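Local coordinates for Hut operon positive regulatory protein (Bacillus subtilis, PDB 4H4L) that binds regulatory sequences on mRNA when histidine is present, preventing transcription termination and so switching on the hut operon for histidine utilization, at residues M91-S95 with L96-V100; I9-L12 with S13-L17. The protein carries 1 engineered substitution. One frame throughout, in Å; residues are numbered along the deposited sequence.

Contact 1 of 2, residues M91-S95 with L96-V100; sequences MLLGS and LLRTV. With HIS (histidine), chain Q.
Arg-98 turns its guanidinium back onto the carbonyl of Leu-92 and presents NE and NH2 together to that one oxygen. Arg-98 NE lies 2.8 Å from Leu-92 O, with an N-H...O angle of 155°, while Arg-98 NH2 gives a longer and more bent second bond; both lie in the carbonyl plane, and the oxygen lies almost in the guanidinium plane. This grip ties up the turn, with a short 3-10 segment at Gly-94 and Ser-95, that closes the loop between helix 70-87 and strand 99-109. Within the turn, Leu-93 O receives two backbone N-H groups from opposite faces of its plane, Leu-96 N at 2.7 Å and Arg-98 N at 3.1 Å, and Leu-97 N donates to Gly-94 O. With chi1 at 65° and the chain extended from CG to NE, the arginine passes Leu-93, its CG near Leu-93 CA, and brings NE to Leu-92 O. Arg-98 NH2 also donates to Thr-87 O, and Arg-98 NH1 makes a weak bond of 3.4 Å to ND1 of the bound histidine, which lies at the guanidinium edge. The ligand also draws close to the backbone, its N lying 2.7 Å from Leu-97 O. A leucine here would probably leave the carbonyl of Leu-92 without its two donors and ND1 of the histidine without this contact. Apolar contacts flank the turn: Leu-92 lays CD1 against CD1 of Leu-96, 4.0 Å away, and Leu-92 of the second subunit packs alongside. Leu-93 crosses Val-100 at about a right angle, with its CD1 3.7 Å from Val-100 CG2.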
loop_
_atom_site.group_PDB
_atom_site.type_symbol
_atom_site.label_atom_id
_atom_site.label_comp_id
_atom_site.label_asym_id
_atom_site.label_seq_id
_atom_site.Cartn_x
_atom_site.Cartn_y
_atom_site.Cartn_z
ATOM N N MET A 91 -6.232 -1.107 -4.738
ATOM C CA MET A 91 -7.359 -1.996 -4.960
ATOM C C MET A 91 -8.536 -1.126 -5.326
ATOM O O MET A 91 -9.507 -1.027 -4.568
ATOM C CB MET A 91 -7.651 -2.831 -3.712
ATOM C CG MET A 91 -8.370 -4.132 -4.020
ATOM S SD MET A 91 -8.613 -5.179 -2.555
ATOM C CE MET A 91 -6.930 -5.728 -2.296
ATOM N N LEU A 92 -8.413 -0.501 -6.502
ATOM C CA LEU A 92 -9.371 0.440 -7.045
ATOM C C LEU A 92 -9.499 0.178 -8.525
ATOM O O LEU A 92 -8.509 -0.106 -9.192
ATOM C CB LEU A 92 -8.863 1.869 -6.882
ATOM C CG LEU A 92 -8.571 2.359 -5.467
ATOM C CD1 LEU A 92 -7.486 3.420 -5.518
ATOM C CD2 LEU A 92 -9.841 2.899 -4.843
ATOM N N LEU A 93 -10.723 0.293 -9.026
ATOM C CA LEU A 93 -10.997 0.211 -10.436
ATOM C C LEU A 93 -11.437 1.561 -10.954
ATOM O O LEU A 93 -10.613 2.352 -11.335
ATOM C CB LEU A 93 -12.070 -0.848 -10.696
ATOM C CG LEU A 93 -11.670 -2.219 -10.154
ATOM C CD1 LEU A 93 -12.851 -3.188 -10.201
ATOM C CD2 LEU A 93 -10.472 -2.775 -10.915
ATOM N N GLY A 94 -12.742 1.816 -10.960
ATOM C CA GLY A 94 -13.326 3.042 -11.474
ATOM C C GLY A 94 -12.698 4.296 -10.895
ATOM O O GLY A 94 -12.445 5.253 -11.623
ATOM N N SER A 95 -12.387 4.314 -9.609
ATOM C CA SER A 95 -11.790 5.525 -9.087
ATOM C C SER A 95 -10.335 5.703 -9.566
ATOM O O SER A 95 -9.729 6.708 -9.276
ATOM C CB SER A 95 -11.936 5.609 -7.557
ATOM O OG SER A 95 -10.996 4.776 -6.919
ATOM N N LEU A 96 -9.786 4.708 -10.271
ATOM C CA LEU A 96 -8.550 4.881 -11.028
ATOM C C LEU A 96 -8.730 4.638 -12.533
ATOM O O LEU A 96 -7.742 4.302 -13.213
ATOM C CB LEU A 96 -7.440 3.968 -10.524
ATOM C CG LEU A 96 -6.675 4.386 -9.276
ATOM C CD1 LEU A 96 -5.602 3.351 -9.000
ATOM C CD2 LEU A 96 -6.101 5.791 -9.438
ATOM N N LEU A 97 -9.981 4.800 -13.015
ATOM C CA LEU A 97 -10.334 4.792 -14.419
ATOM C C LEU A 97 -9.890 3.497 -15.063
ATOM O O LEU A 97 -9.334 3.482 -16.162
ATOM C CB LEU A 97 -9.739 5.997 -15.165
ATOM C CG LEU A 97 -10.214 6.345 -16.598
ATOM C CD1 LEU A 97 -11.637 6.868 -16.661
ATOM C CD2 LEU A 97 -9.339 7.421 -17.169
ATOM N N ARG A 98 -10.117 2.405 -14.355
ATOM C CA ARG A 98 -10.015 1.097 -14.968
ATOM C C ARG A 98 -11.185 0.239 -14.540
ATOM O O ARG A 98 -11.949 0.581 -13.583
ATOM C CB ARG A 98 -8.697 0.416 -14.621
ATOM C CG ARG A 98 -8.558 0.094 -13.168
ATOM C CD ARG A 98 -7.125 -0.212 -12.878
ATOM N NE ARG A 98 -6.875 -0.337 -11.457
ATOM C CZ ARG A 98 -5.723 -0.759 -10.942
ATOM N NH1 ARG A 98 -4.730 -1.125 -11.749
ATOM N NH2 ARG A 98 -5.566 -0.832 -9.625
ATOM N N THR A 99 -11.324 -0.882 -15.252
ATOM C CA THR A 99 -12.462 -1.760 -15.074
ATOM C C THR A 99 -12.070 -3.190 -15.365
ATOM O O THR A 99 -11.062 -3.418 -16.053
ATOM C CB THR A 99 -13.630 -1.313 -15.963
ATOM O OG1 THR A 99 -14.800 -2.032 -15.582
ATOM C CG2 THR A 99 -13.343 -1.531 -17.445
ATOM N N VAL A 100 -12.842 -4.128 -14.803
ATOM C CA VAL A 100 -12.611 -5.563 -14.926
ATOM C C VAL A 100 -13.786 -6.313 -15.556
ATOM O O VAL A 100 -14.945 -6.006 -15.327
ATOM C CB VAL A 100 -12.367 -6.228 -13.570
ATOM C CG1 VAL A 100 -11.032 -5.820 -12.979
ATOM C CG2 VAL A 100 -13.492 -5.895 -12.612
HETATM N N HIS Q . -7.153 2.117 -17.112
HETATM C CA HIS Q . -6.027 1.187 -17.386
HETATM C C HIS Q . -5.992 1.009 -18.836
HETATM O O HIS Q . -6.215 2.003 -19.504
HETATM C CB HIS Q . -6.239 -0.163 -16.715
HETATM C CG HIS Q . -4.960 -0.943 -16.426
HETATM N ND1 HIS Q . -4.651 -1.420 -15.183
HETATM C CD2 HIS Q . -3.930 -1.327 -17.243
HETATM C CE1 HIS Q . -3.495 -2.066 -15.229
HETATM N NE2 HIS Q . -3.072 -2.027 -16.480
HETATM O OXT HIS Q . -5.756 -0.095 -19.339
#

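Contact 2 of 2, residues I9-L12 with S13-L17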
loop_
_atom_site.group_PDB
_atom_site.type_symbol
_atom_site.label_atom_id
_atom_site.label_comp_id
_atom_site.label_asym_id
_atom_site.label_seq_id
_atom_site.Cartn_x
_atom_site.Cartn_y
_atom_site.Cartn_z
ATOM N N ILE A 9 -5.369 -27.031 -3.973
ATOM C CA ILE A 9 -6.586 -26.227 -4.158
ATOM C C ILE A 9 -6.486 -25.042 -5.140
ATOM O O ILE A 9 -7.402 -24.826 -5.957
ATOM C CB ILE A 9 -7.132 -25.786 -2.805
ATOM C CG1 ILE A 9 -8.409 -24.970 -2.989
ATOM C CG2 ILE A 9 -6.037 -25.110 -2.000
ATOM C CD1 ILE A 9 -9.273 -24.871 -1.742
ATOM N N GLY A 10 -5.385 -24.293 -5.067
ATOM C CA GLY A 10 -5.121 -23.241 -6.021
ATOM C C GLY A 10 -5.141 -23.759 -7.448
ATOM O O GLY A 10 -5.983 -23.341 -8.256
ATOM N N ARG A 11 -4.247 -24.696 -7.763
ATOM C CA ARG A 11 -4.055 -25.078 -9.155
ATOM C C ARG A 11 -5.359 -25.595 -9.743
ATOM O O ARG A 11 -5.704 -25.268 -10.879
ATOM C CB ARG A 11 -2.899 -26.071 -9.326
ATOM C CG ARG A 11 -3.197 -27.526 -8.985
ATOM C CD ARG A 11 -1.984 -28.432 -9.191
ATOM N NE ARG A 11 -1.570 -28.546 -10.590
ATOM C CZ ARG A 11 -2.142 -29.351 -11.486
ATOM N NH1 ARG A 11 -3.171 -30.117 -11.143
ATOM N NH2 ARG A 11 -1.696 -29.385 -12.734
ATOM N N LEU A 12 -6.096 -26.351 -8.931
ATOM C CA LEU A 12 -7.373 -26.933 -9.315
ATOM C C LEU A 12 -8.381 -25.891 -9.756
ATOM O O LEU A 12 -8.828 -25.914 -10.910
ATOM C CB LEU A 12 -7.950 -27.751 -8.162
ATOM C CG LEU A 12 -7.452 -29.188 -8.148
ATOM C CD1 LEU A 12 -7.923 -29.912 -6.898
ATOM C CD2 LEU A 12 -7.961 -29.866 -9.408
ATOM N N SER A 13 -8.729 -24.994 -8.821
ATOM C CA SER A 13 -9.591 -23.837 -9.075
ATOM C C SER A 13 -9.120 -23.041 -10.288
ATOM O O SER A 13 -9.933 -22.557 -11.089
ATOM C CB SER A 13 -9.594 -22.929 -7.856
ATOM O OG SER A 13 -8.296 -22.426 -7.626
ATOM N N VAL A 14 -7.803 -22.904 -10.418
ATOM C CA VAL A 14 -7.207 -22.167 -11.531
ATOM C C VAL A 14 -7.314 -22.896 -12.881
ATOM O O VAL A 14 -7.800 -22.311 -13.863
ATOM C CB VAL A 14 -5.753 -21.791 -11.213
ATOM C CG1 VAL A 14 -5.091 -21.189 -12.429
ATOM C CG2 VAL A 14 -5.722 -20.798 -10.065
ATOM N N LEU A 15 -6.870 -24.158 -12.927
ATOM C CA LEU A 15 -7.101 -25.008 -14.097
ATOM C C LEU A 15 -8.594 -25.010 -14.412
ATOM O O LEU A 15 -9.010 -24.979 -15.573
ATOM C CB LEU A 15 -6.609 -26.439 -13.849
ATOM C CG LEU A 15 -5.098 -26.735 -13.910
ATOM C CD1 LEU A 15 -4.683 -27.617 -12.744
ATOM C CD2 LEU A 15 -4.635 -27.341 -15.241
ATOM N N LEU A 16 -9.397 -25.019 -13.360
ATOM C CA LEU A 16 -10.837 -25.058 -13.516
ATOM C C LEU A 16 -11.323 -23.800 -14.217
ATOM O O LEU A 16 -12.066 -23.867 -15.196
ATOM C CB LEU A 16 -11.514 -25.223 -12.155
ATOM C CG LEU A 16 -13.002 -24.911 -12.057
ATOM C CD1 LEU A 16 -13.825 -25.873 -12.921
ATOM C CD2 LEU A 16 -13.415 -24.946 -10.585
ATOM N N LEU A 17 -10.844 -22.668 -13.726
ATOM C CA LEU A 17 -11.233 -21.355 -14.197
ATOM C C LEU A 17 -10.726 -21.070 -15.608
ATOM O O LEU A 17 -11.441 -20.493 -16.428
ATOM C CB LEU A 17 -10.679 -20.316 -13.232
ATOM C CG LEU A 17 -11.521 -19.133 -12.809
ATOM C CD1 LEU A 17 -10.688 -18.358 -11.816
ATOM C CD2 LEU A 17 -11.836 -18.248 -13.993
#
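Ser-13 N donates to Ile-9 O at 3.2 Å, and the side chain of Ile-9 itself packs on Leu-107 and Ala-122 of the sheet. Gly-10 comes next, and its carbonyl oxygen has two donors. Val-14 N approaches Gly-10 O nearly along the C=O axis at 2.9 Å, while Ser-13 OG gives its proton to the same Gly-10 O from 2.6 Å. That second bond follows from the serine's chi1 of 63°, which holds OG between the backbone N and the carbonyl carbon and folds it back along the helix; a further hydrogen bond to Ser-124 OG links this buried hydroxyl to strand 120-130. The carbonyls thus follow the i to i+4 ladder of an alpha helix, here helix 9-17, which lies against one face of the four-stranded antiparallel sheet. Its first turn also meets another copy of the protein, where Glu-139 of the fourth subunit accepts hydrogen bonds from Gly-10 N and Arg-11 N, one to each carboxylate oxygen. Arg-11 O accepts the nearly straight bond of Leu-15 N, 2.6 Å long. Farther out, the arginine chain bends at chi3 (-66°) so that one face of the guanidinium turns to the leucine: Leu-15 CD1 sits 3.2 Å above that plane, off-centre toward the rim, and 3.3 Å from Arg-11 CZ. It is an apolar methyl laid over a flat cation, with no polar bond between the two side chains. At Leu-12, the carbonyl oxygen accepts from Leu-16 N, 2.7 Å away, at a bent N-H...O angle of 144°, and CB of Leu-16 lies close beside the same oxygen.

How the contacts relate
Contacts 1 and 2 lie on opposite sides of the chain's centre, their own centres 26 Å apart and their nearest atoms about 12 Å apart, so neither touches the other. Strand 99-109 connects them: contact 1 leads into its start, and helix 9-17 of contact 2 packs on its later residues. Contact 1 supplies Leu-97 and Arg-98 to the histidine pocket, and the Arg-98 side chain is about 7 Å from a bound zinc ion; contact 2 has no pocket residue, the side chain of Ile-9 lying about 11 Å from a zinc ion. They also serve different interfaces of the hexamer, contact 1 meeting the second and third subunits, contact 2 the fourth, through Glu-139, the sequence neighbour of pocket residue His-138.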